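Side-chain contacts in cellulose biosynthesis protein BcsG (Salmonella typhimurium LT2, PDB 5OLT), which is required for cellulose biosynthesis and belongs to the alkaline phosphatase family of metalloenzymes, this chain holding its zinc-bearing extramembrane domain: residues G175-L180 with D191-N196; L181-S186 with N215-H220. All blocks are in the same frame, centred on the assembly; numbering follows the deposited sequence.

Contact 1 (G175-L180 with D191-N196); sequences GLPTAL and DLAVLN
Pro177 and Leu176 meet the first turn of helix 191-203 mainly at one methyl group, Ala193 CB. The tightest fit is made by the proline ring, with Pro177 CD 3.6 Å and Pro177 CG 3.8 Å from Ala193 CB, so that one flank of the ring rests against the methyl. Leu176 divides its two methyls between Ala193 and Val194. Leu176 CD1 reaches Val194 CG2 at 3.8 Å, the two side chains crossing at about a right angle. With chi1 at 173°, Val194 sends CG1 anti to its backbone N and leaves CG2 beside that N, on the flank that Leu176 approaches. CD2 of Leu176 sits more loosely, 4.1 Å from Ala193 CB and 4.0 Å from Ala193 O. No hydrogen bond spans the two segments; the side-chain contacts are apolar, with Ala193 O as a polar neighbour of Leu176 CD2.

Burial is uneven: Val194 is enclosed and also packs on Phe214 of strand 210-216, whereas Pro177 lies exposed and Leu176 and Ala193 are only partly covered. The start of the helix has polar partners elsewhere, Ala193 N bonding to Asp190 OD2 and Leu192 N to Glu244 OE1. Beyond Pro177 the chain enters a two-stranded antiparallel hairpin, in which Ala179 and Leu180 both face Val188. That geometry is a classic beta bulge, here in a hairpin whose return strand leads through Asp190 into the helix packed against its entry.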
loop_
_atom_site.group_PDB
_atom_site.type_symbol
_atom_site.label_atom_id
_atom_site.label_comp_id
_atom_site.label_asym_id
_atom_site.label_seq_id
_atom_site.Cartn_x
_atom_site.Cartn_y
_atom_site.Cartn_z
ATOM N N GLY A 175 2.257 -20.772 18.950
ATOM C CA GLY A 175 3.678 -21.072 19.019
ATOM C C GLY A 175 4.587 -19.954 18.535
ATOM O O GLY A 175 5.795 -20.100 18.584
ATOM N N LEU A 176 4.022 -18.848 18.047
ATOM C CA LEU A 176 4.879 -17.748 17.616
ATOM C C LEU A 176 5.440 -16.973 18.797
ATOM O O LEU A 176 4.738 -16.766 19.759
ATOM C CB LEU A 176 4.102 -16.783 16.728
ATOM C CG LEU A 176 3.662 -17.292 15.353
ATOM C CD1 LEU A 176 2.748 -16.238 14.758
ATOM C CD2 LEU A 176 4.874 -17.550 14.459
ATOM N N PRO A 177 6.713 -16.529 18.708
ATOM C CA PRO A 177 7.232 -15.704 19.790
ATOM C C PRO A 177 6.616 -14.306 19.783
ATOM O O PRO A 177 6.248 -13.777 18.730
ATOM C CB PRO A 177 8.738 -15.641 19.520
ATOM C CG PRO A 177 8.920 -16.028 18.111
ATOM C CD PRO A 177 7.705 -16.735 17.635
ATOM N N THR A 178 6.454 -13.746 20.960
ATOM C CA THR A 178 5.926 -12.401 21.129
ATOM C C THR A 178 7.078 -11.400 21.115
ATOM O O THR A 178 8.076 -11.539 21.861
ATOM C CB THR A 178 5.176 -12.338 22.462
ATOM O OG1 THR A 178 3.999 -13.136 22.338
ATOM C CG2 THR A 178 4.735 -10.923 22.806
ATOM N N ALA A 179 6.978 -10.400 20.242
ATOM C CA ALA A 179 7.975 -9.331 20.175
ATOM C C ALA A 179 7.618 -8.135 21.061
ATOM O O ALA A 179 8.527 -7.513 21.677
ATOM C CB ALA A 179 8.095 -8.891 18.748
ATOM N N LEU A 180 6.331 -7.792 21.095
ATOM C CA LEU A 180 5.821 -6.628 21.809
ATOM C C LEU A 180 4.473 -6.987 22.402
ATOM O O LEU A 180 3.788 -7.874 21.930
ATOM C CB LEU A 180 5.621 -5.414 20.867
ATOM C CG LEU A 180 6.902 -4.867 20.204
ATOM C CD1 LEU A 180 6.540 -4.080 18.945
ATOM C CD2 LEU A 180 7.686 -4.002 21.184
ATOM N N ASP A 191 7.945 -10.579 13.629
ATOM C CA ASP A 191 7.621 -10.604 12.195
ATOM C C ASP A 191 8.451 -11.593 11.405
ATOM O O ASP A 191 7.945 -12.207 10.453
ATOM C CB ASP A 191 7.739 -9.217 11.601
ATOM C CG ASP A 191 6.651 -8.319 12.137
ATOM O OD1 ASP A 191 5.459 -8.772 12.037
ATOM O OD2 ASP A 191 6.962 -7.242 12.733
ATOM N N LEU A 192 9.737 -11.750 11.771
ATOM C CA LEU A 192 10.541 -12.751 11.080
ATOM C C LEU A 192 9.968 -14.132 11.328
ATOM O O LEU A 192 9.968 -14.959 10.402
ATOM C CB LEU A 192 11.996 -12.646 11.511
ATOM C CG LEU A 192 13.020 -13.539 10.808
ATOM C CD1 LEU A 192 12.923 -13.361 9.288
ATOM C CD2 LEU A 192 14.420 -13.245 11.357
ATOM N N ALA A 193 9.481 -14.405 12.546
ATOM C CA ALA A 193 8.860 -15.720 12.820
ATOM C C ALA A 193 7.589 -15.936 11.996
ATOM O O ALA A 193 7.380 -17.020 11.447
ATOM C CB ALA A 193 8.561 -15.875 14.294
ATOM N N VAL A 194 6.754 -14.893 11.878
ATOM C CA VAL A 194 5.552 -14.983 11.053
ATOM C C VAL A 194 5.943 -15.259 9.587
ATOM O O VAL A 194 5.336 -16.108 8.925
ATOM C CB VAL A 194 4.729 -13.671 11.131
ATOM C CG1 VAL A 194 3.574 -13.699 10.147
ATOM C CG2 VAL A 194 4.171 -13.457 12.537
ATOM N N LEU A 195 6.956 -14.554 9.080
ATOM C CA LEU A 195 7.349 -14.673 7.671
ATOM C C LEU A 195 7.989 -16.041 7.427
ATOM O O LEU A 195 7.763 -16.625 6.377
ATOM C CB LEU A 195 8.309 -13.543 7.273
ATOM C CG LEU A 195 7.592 -12.204 7.117
ATOM C CD1 LEU A 195 8.624 -11.067 7.213
ATOM C CD2 LEU A 195 6.841 -12.153 5.773
ATOM N N ASN A 196 8.794 -16.524 8.365
ATOM C CA ASN A 196 9.410 -17.847 8.187
ATOM C C ASN A 196 8.369 -18.969 8.193
ATOM O O ASN A 196 8.506 -19.953 7.439
ATOM C CB ASN A 196 10.480 -18.081 9.225
ATOM C CG ASN A 196 11.802 -17.455 8.822
ATOM O OD1 ASN A 196 12.113 -17.310 7.633
ATOM N ND2 ASN A 196 12.602 -17.099 9.813
#

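Contact 2 (L181-S186 with N215-H220); sequences LSFDGS and NLLPLH
Asp184 OD1 accepts two bonds from Ser186 within the turn that carries Phe183 onto His220. Asp184 OD1 receives Ser186 OG on its syn lone pair, at a notably short 2.5 Å whose exact length should not be pressed; Ser186 N, at 3.0 Å from the same oxygen, comes from the anti side, 34° out of the carboxylate plane. The bond from Ser186 N, two residues on, to the Asp184 side chain makes this an Asx turn, and a type I turn from Ser182 to Gly185 overlaps it.

Phe183 holds CG between its backbone N and carbonyl carbon (chi1 54°) and lays its ring on the imidazole in an offset stack. The Phe183 and His220 ring centroids are 3.7 Å apart and the ring planes differ by 14°. His220 CE1 stands over the middle of the phenyl face, while Phe183 CE1 lies toward the rim of the imidazole. Phe183 CE1 also meets Leu217 CD2 obliquely at 3.7 Å.

His220 NE2 hydrogen-bonds a citrate, and the side chain comes within about 5 Å of the zinc ion at the nearest atoms. Stacking and hydrogen bonds at both ring nitrogens would be expected to limit rotation of the imidazole, though the citrate probably came from the crystallisation liquor.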
loop_
_atom_site.group_PDB
_atom_site.type_symbol
_atom_site.label_atom_id
_atom_site.label_comp_id
_atom_site.label_asym_id
_atom_site.label_seq_id
_atom_site.Cartn_x
_atom_site.Cartn_y
_atom_site.Cartn_z
ATOM N N LEU A 181 4.082 -6.239 23.426
ATOM C CA LEU A 181 2.679 -6.186 23.830
ATOM C C LEU A 181 2.056 -4.912 23.337
ATOM O O LEU A 181 2.678 -3.832 23.392
ATOM C CB LEU A 181 2.521 -6.362 25.341
ATOM C CG LEU A 181 2.969 -7.759 25.786
ATOM C CD1 LEU A 181 2.848 -7.837 27.319
ATOM C CD2 LEU A 181 2.230 -8.936 25.112
ATOM N N SER A 182 0.827 -5.036 22.838
ATOM C CA SER A 182 0.262 -3.959 22.098
ATOM C C SER A 182 -0.353 -3.024 23.072
ATOM O O SER A 182 -0.464 -3.311 24.271
ATOM C CB SER A 182 -0.726 -4.423 21.011
ATOM O OG SER A 182 -1.893 -4.931 21.608
ATOM N N PHE A 183 -0.653 -1.846 22.543
ATOM C CA PHE A 183 -1.386 -0.799 23.245
ATOM C C PHE A 183 -2.708 -1.303 23.860
ATOM O O PHE A 183 -3.202 -0.687 24.798
ATOM C CB PHE A 183 -1.638 0.357 22.264
ATOM C CG PHE A 183 -2.311 -0.079 20.990
ATOM C CD1 PHE A 183 -1.562 -0.665 19.941
ATOM C CD2 PHE A 183 -3.691 0.065 20.837
ATOM C CE1 PHE A 183 -2.194 -1.105 18.778
ATOM C CE2 PHE A 183 -4.318 -0.354 19.671
ATOM C CZ PHE A 183 -3.569 -0.937 18.636
ATOM N N ASP A 184 -3.258 -2.418 23.338
ATOM C CA ASP A 184 -4.459 -3.071 23.928
ATOM C C ASP A 184 -4.159 -4.292 24.847
ATOM O O ASP A 184 -5.072 -4.933 25.337
ATOM C CB ASP A 184 -5.553 -3.376 22.848
ATOM C CG ASP A 184 -5.406 -4.774 22.177
ATOM O OD1 ASP A 184 -4.325 -5.397 22.261
ATOM O OD2 ASP A 184 -6.396 -5.268 21.561
ATOM N N GLY A 185 -2.879 -4.591 25.067
ATOM C CA GLY A 185 -2.457 -5.724 25.926
ATOM C C GLY A 185 -2.220 -7.075 25.211
ATOM O O GLY A 185 -1.664 -8.036 25.785
ATOM N N SER A 186 -2.642 -7.161 23.962
ATOM C CA SER A 186 -2.504 -8.392 23.234
ATOM C C SER A 186 -1.133 -8.458 22.534
ATOM O O SER A 186 -0.415 -7.455 22.427
ATOM C CB SER A 186 -3.654 -8.597 22.243
ATOM O OG SER A 186 -3.619 -7.594 21.270
ATOM N N ASN A 215 -0.732 -8.126 7.578
ATOM C CA ASN A 215 -0.819 -6.840 8.262
ATOM C C ASN A 215 0.027 -6.844 9.542
ATOM O O ASN A 215 -0.016 -7.794 10.317
ATOM C CB ASN A 215 -2.284 -6.468 8.573
ATOM C CG ASN A 215 -2.388 -5.105 9.193
ATOM O OD1 ASN A 215 -2.461 -4.979 10.413
ATOM N ND2 ASN A 215 -2.404 -4.061 8.353
ATOM N N LEU A 216 0.832 -5.789 9.699
ATOM C CA LEU A 216 1.841 -5.675 10.757
ATOM C C LEU A 216 1.619 -4.458 11.633
ATOM O O LEU A 216 1.571 -3.343 11.128
ATOM C CB LEU A 216 3.269 -5.517 10.150
ATOM C CG LEU A 216 3.805 -6.673 9.356
ATOM C CD1 LEU A 216 3.173 -6.697 7.979
ATOM C CD2 LEU A 216 5.317 -6.551 9.230
ATOM N N LEU A 217 1.587 -4.683 12.938
ATOM C CA LEU A 217 1.312 -3.658 13.933
ATOM C C LEU A 217 2.487 -3.157 14.828
ATOM O O LEU A 217 2.234 -2.338 15.712
ATOM C CB LEU A 217 0.235 -4.280 14.888
ATOM C CG LEU A 217 -0.701 -3.328 15.599
ATOM C CD1 LEU A 217 -1.572 -2.592 14.578
ATOM C CD2 LEU A 217 -1.569 -4.088 16.598
ATOM N N PRO A 218 3.757 -3.600 14.624
ATOM C CA PRO A 218 4.723 -3.244 15.678
ATOM C C PRO A 218 4.982 -1.749 15.850
ATOM O O PRO A 218 5.382 -1.334 16.942
ATOM C CB PRO A 218 5.994 -3.970 15.244
ATOM C CG PRO A 218 5.890 -4.028 13.762
ATOM C CD PRO A 218 4.421 -4.322 13.517
ATOM N N LEU A 219 4.768 -0.954 14.796
ATOM C CA LEU A 219 5.083 0.474 14.874
ATOM C C LEU A 219 3.925 1.283 15.443
ATOM O O LEU A 219 4.052 2.483 15.612
ATOM C CB LEU A 219 5.488 1.007 13.495
ATOM C CG LEU A 219 6.633 0.222 12.859
ATOM C CD1 LEU A 219 6.995 0.915 11.539
ATOM C CD2 LEU A 219 7.859 0.054 13.764
ATOM N N HIS A 220 2.788 0.635 15.760
ATOM C CA HIS A 220 1.673 1.388 16.343
ATOM C C HIS A 220 2.046 1.990 17.694
ATOM O O HIS A 220 2.762 1.389 18.478
ATOM C CB HIS A 220 0.467 0.476 16.510
ATOM C CG HIS A 220 -0.823 1.211 16.809
ATOM N ND1 HIS A 220 -1.082 1.852 18.016
ATOM C CD2 HIS A 220 -1.923 1.395 16.051
ATOM C CE1 HIS A 220 -2.301 2.358 17.992
ATOM N NE2 HIS A 220 -2.837 2.086 16.813
#

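Overall arrangement
From the N terminus, contact 1 opens at 175-180, directly followed by 181-186 of contact 2; contact 1 then closes at 191-196 and contact 2 at 215-220. The segments alternate, so the two loops cross. The shorter contains the hairpin turn and return strand 187-189; the longer, with 28 intervening residues, takes in helix 191-203 and most of strand 210-216. The contact centres lie about 13 Å apart, and the contacts touch: Asp191 OD2 lies 3.5 Å from Pro218 CG, and Leu180 CD1 lies 3.6 Å from Pro218 O. Together they tie the hairpin at its base to the helix and at its turn to the loop leaving the seven-stranded mixed sheet near the zinc.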